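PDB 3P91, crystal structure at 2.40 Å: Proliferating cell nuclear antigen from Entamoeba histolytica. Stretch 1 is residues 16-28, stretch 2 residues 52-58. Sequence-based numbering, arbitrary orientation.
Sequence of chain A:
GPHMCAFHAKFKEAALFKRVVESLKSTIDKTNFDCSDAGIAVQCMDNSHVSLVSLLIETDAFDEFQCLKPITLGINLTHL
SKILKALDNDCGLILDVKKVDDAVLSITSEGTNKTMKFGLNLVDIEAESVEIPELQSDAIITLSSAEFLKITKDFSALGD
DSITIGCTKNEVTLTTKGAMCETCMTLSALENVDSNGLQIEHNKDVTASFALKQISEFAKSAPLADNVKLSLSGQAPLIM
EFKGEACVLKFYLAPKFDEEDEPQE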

# COMPACT_ATOMS: atom_id res chain seq x y z
N LEU A 16 6.90 12.62 -19.63
CA LEU A 16 8.28 12.39 -20.07
C LEU A 16 9.32 12.85 -19.05
O LEU A 16 10.23 12.11 -18.71
CB LEU A 16 8.51 13.07 -21.43
CG LEU A 16 9.76 12.76 -22.27
CD1 LEU A 16 10.94 13.62 -21.89
CD2 LEU A 16 10.11 11.28 -22.18
N PHE A 17 9.19 14.08 -18.57
CA PHE A 17 10.19 14.63 -17.67
C PHE A 17 10.08 14.08 -16.24
O PHE A 17 11.08 13.97 -15.53
CB PHE A 17 10.11 16.15 -17.66
CG PHE A 17 11.29 16.82 -17.01
CD1 PHE A 17 12.57 16.59 -17.48
CD2 PHE A 17 11.11 17.69 -15.95
CE1 PHE A 17 13.66 17.21 -16.89
CE2 PHE A 17 12.20 18.32 -15.37
CZ PHE A 17 13.47 18.07 -15.84
N LYS A 18 8.87 13.75 -15.83
CA LYS A 18 8.65 13.09 -14.55
C LYS A 18 9.30 11.72 -14.55
O LYS A 18 9.96 11.33 -13.58
CB LYS A 18 7.16 12.96 -14.27
CG LYS A 18 6.43 14.30 -14.18
CD LYS A 18 4.93 14.13 -13.98
CE LYS A 18 4.62 13.51 -12.64
NZ LYS A 18 3.18 13.64 -12.34
N ARG A 19 9.10 10.98 -15.63
CA ARG A 19 9.70 9.66 -15.78
C ARG A 19 11.22 9.72 -15.86
O ARG A 19 11.92 8.89 -15.29
CB ARG A 19 9.12 8.98 -17.01
CG ARG A 19 7.67 8.70 -16.85
CD ARG A 19 7.03 8.28 -18.15
NE ARG A 19 5.66 7.84 -17.88
CZ ARG A 19 4.75 7.60 -18.82
NH1 ARG A 19 5.06 7.77 -20.10
NH2 ARG A 19 3.53 7.21 -18.46
N VAL A 20 11.72 10.71 -16.58
CA VAL A 20 13.15 10.95 -16.66
C VAL A 20 13.74 11.11 -15.27
O VAL A 20 14.69 10.42 -14.90
CB VAL A 20 13.44 12.20 -17.50
CG1 VAL A 20 14.83 12.75 -17.22
CG2 VAL A 20 13.26 11.89 -18.97
N VAL A 21 13.15 12.01 -14.49
CA VAL A 21 13.64 12.33 -13.15
C VAL A 21 13.57 11.17 -12.14
O VAL A 21 14.45 11.03 -11.29
CB VAL A 21 12.95 13.59 -12.61
CG1 VAL A 21 13.31 13.83 -11.16
CG2 VAL A 21 13.35 14.78 -13.45
N GLU A 22 12.54 10.33 -12.22
CA GLU A 22 12.50 9.12 -11.40
C GLU A 22 13.63 8.17 -11.76
O GLU A 22 14.41 7.76 -10.90
CB GLU A 22 11.17 8.40 -11.59
CG GLU A 22 10.03 9.08 -10.89
CD GLU A 22 10.46 9.57 -9.52
OE1 GLU A 22 10.44 10.80 -9.30
OE2 GLU A 22 10.83 8.72 -8.68
N SER A 23 13.70 7.81 -13.03
CA SER A 23 14.73 6.93 -13.53
C SER A 23 16.09 7.44 -13.11
O SER A 23 16.93 6.68 -12.64
CB SER A 23 14.64 6.85 -15.04
OG SER A 23 13.31 6.54 -15.44
N LEU A 24 16.30 8.73 -13.27
CA LEU A 24 17.57 9.34 -12.97
C LEU A 24 17.92 9.22 -11.51
O LEU A 24 19.05 8.93 -11.16
CB LEU A 24 17.53 10.82 -13.30
CG LEU A 24 17.96 11.26 -14.70
CD1 LEU A 24 17.92 12.77 -14.78
CD2 LEU A 24 19.36 10.75 -15.02
N LYS A 25 16.94 9.48 -10.66
CA LYS A 25 17.22 9.69 -9.25
C LYS A 25 17.47 8.40 -8.49
O LYS A 25 17.99 8.41 -7.38
CB LYS A 25 16.12 10.55 -8.62
CG LYS A 25 15.18 9.84 -7.69
CD LYS A 25 14.48 10.88 -6.82
CE LYS A 25 13.67 10.25 -5.71
NZ LYS A 25 12.57 9.44 -6.29
N SER A 26 17.13 7.28 -9.12
CA SER A 26 17.46 5.95 -8.62
C SER A 26 18.96 5.66 -8.71
O SER A 26 19.47 4.80 -8.00
CB SER A 26 16.68 4.88 -9.38
OG SER A 26 15.28 4.99 -9.17
N THR A 27 19.67 6.36 -9.59
CA THR A 27 21.08 6.06 -9.81
C THR A 27 22.02 7.22 -9.47
O THR A 27 23.22 7.02 -9.29
CB THR A 27 21.33 5.61 -11.25
OG1 THR A 27 21.07 6.71 -12.13
CG2 THR A 27 20.41 4.44 -11.61
N ILE A 28 21.47 8.43 -9.40
CA ILE A 28 22.26 9.60 -9.05
C ILE A 28 21.37 10.62 -8.35
O ILE A 28 20.20 10.76 -8.69
CB ILE A 28 23.00 10.21 -10.30
CG1 ILE A 28 23.79 11.46 -9.91
CG2 ILE A 28 22.03 10.52 -11.43
CD1 ILE A 28 25.10 11.16 -9.21
N LEU A 52 28.06 4.82 -15.57
CA LEU A 52 27.89 6.06 -16.29
C LEU A 52 26.44 6.18 -16.66
O LEU A 52 25.81 5.20 -17.07
CB LEU A 52 28.75 6.02 -17.56
CG LEU A 52 29.55 7.23 -18.03
CD1 LEU A 52 28.71 8.18 -18.89
CD2 LEU A 52 30.18 7.95 -16.85
N VAL A 53 25.89 7.38 -16.50
CA VAL A 53 24.56 7.70 -16.97
C VAL A 53 24.66 8.68 -18.12
O VAL A 53 25.46 9.61 -18.08
CB VAL A 53 23.70 8.34 -15.86
CG1 VAL A 53 22.25 8.43 -16.31
CG2 VAL A 53 23.82 7.56 -14.56
N SER A 54 23.84 8.48 -19.15
CA SER A 54 23.82 9.35 -20.32
C SER A 54 22.40 9.66 -20.77
O SER A 54 21.74 8.80 -21.34
CB SER A 54 24.56 8.68 -21.47
OG SER A 54 24.39 9.41 -22.67
N LEU A 55 21.94 10.88 -20.52
CA LEU A 55 20.61 11.28 -20.95
C LEU A 55 20.64 12.34 -22.04
O LEU A 55 21.43 13.27 -22.00
CB LEU A 55 19.78 11.82 -19.78
CG LEU A 55 18.51 12.61 -20.14
CD1 LEU A 55 17.36 11.69 -20.56
CD2 LEU A 55 18.08 13.50 -18.98
N LEU A 56 19.75 12.18 -23.00
CA LEU A 56 19.53 13.21 -23.99
C LEU A 56 18.05 13.40 -24.24
O LEU A 56 17.40 12.53 -24.81
CB LEU A 56 20.22 12.85 -25.29
CG LEU A 56 19.91 13.86 -26.38
CD1 LEU A 56 20.39 15.24 -25.95
CD2 LEU A 56 20.55 13.44 -27.69
N ILE A 57 17.50 14.52 -23.81
CA ILE A 57 16.18 14.90 -24.27
C ILE A 57 16.36 15.84 -25.45
O ILE A 57 17.06 16.84 -25.36
CB ILE A 57 15.36 15.59 -23.19
CG1 ILE A 57 15.45 14.81 -21.88
CG2 ILE A 57 13.91 15.71 -23.63
CD1 ILE A 57 14.76 15.46 -20.74
N GLU A 58 15.73 15.51 -26.57
CA GLU A 58 15.88 16.30 -27.77
C GLU A 58 14.83 17.40 -27.85
O GLU A 58 13.84 17.36 -27.12
CB GLU A 58 15.74 15.41 -28.99
CG GLU A 58 16.80 14.34 -29.10
CD GLU A 58 16.94 13.85 -30.52
OE1 GLU A 58 17.82 14.38 -31.24
OE2 GLU A 58 16.15 12.96 -30.92

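How do the two backbones lie against each other? The helix of stretch 1 runs antiparallel to the strand of stretch 2, their directions 173° apart and their axes 10.8 Å apart at closest approach. The register therefore descends along the strand as stretch 1 advances: F17 lies nearest I57, V20 nearest L55 and T27 nearest V53, with CA to CA distances of 8.9, 8.6 and 8.1 Å. Such spacing leaves room for a layer of side chains, and no hydrogen bond crosses it.

Which side chains fill that layer? Alternation along the strand turns V53, L55 and I57 toward the helix, while S54 between them points away. I57 meets three helix residues: its CG2 lies 4.0 Å from L16 CD1, and its CD1 lies 4.1 Å from F17 CD1, at the edge of the ring, and 4.3 Å from V20 CG2. L55 CD2 touches V20 CG1 at 3.8 Å and L24 CD1 at 4.3 Å, so this methyl has neighbours one helical turn apart. V53 CG1 packs on L24 CD2 at 3.9 Å. These are van der Waals contacts between apolar groups, which gain stability by excluding water.

Does the one polar side chain at the contact bond across it? T27 OG1 comes within 3.8 Å of V53 CG2, but a methyl carbon offers it no hydrogen-bonding partner. The hydroxyl instead donates to L24 O at 3.2 Å, satisfying its polarity within its own stretch.

What holds the helix in shape behind this apolar face? Backbone bonds such as L24 N to V20 O, 2.8 Å, link successive turns. Away from the contact, S23 OG donates to R19 O at 2.7 Å, and K25 NZ forms a salt bridge with E22 OE2 at 3.0 Å, its hydrogen bond weak in geometry.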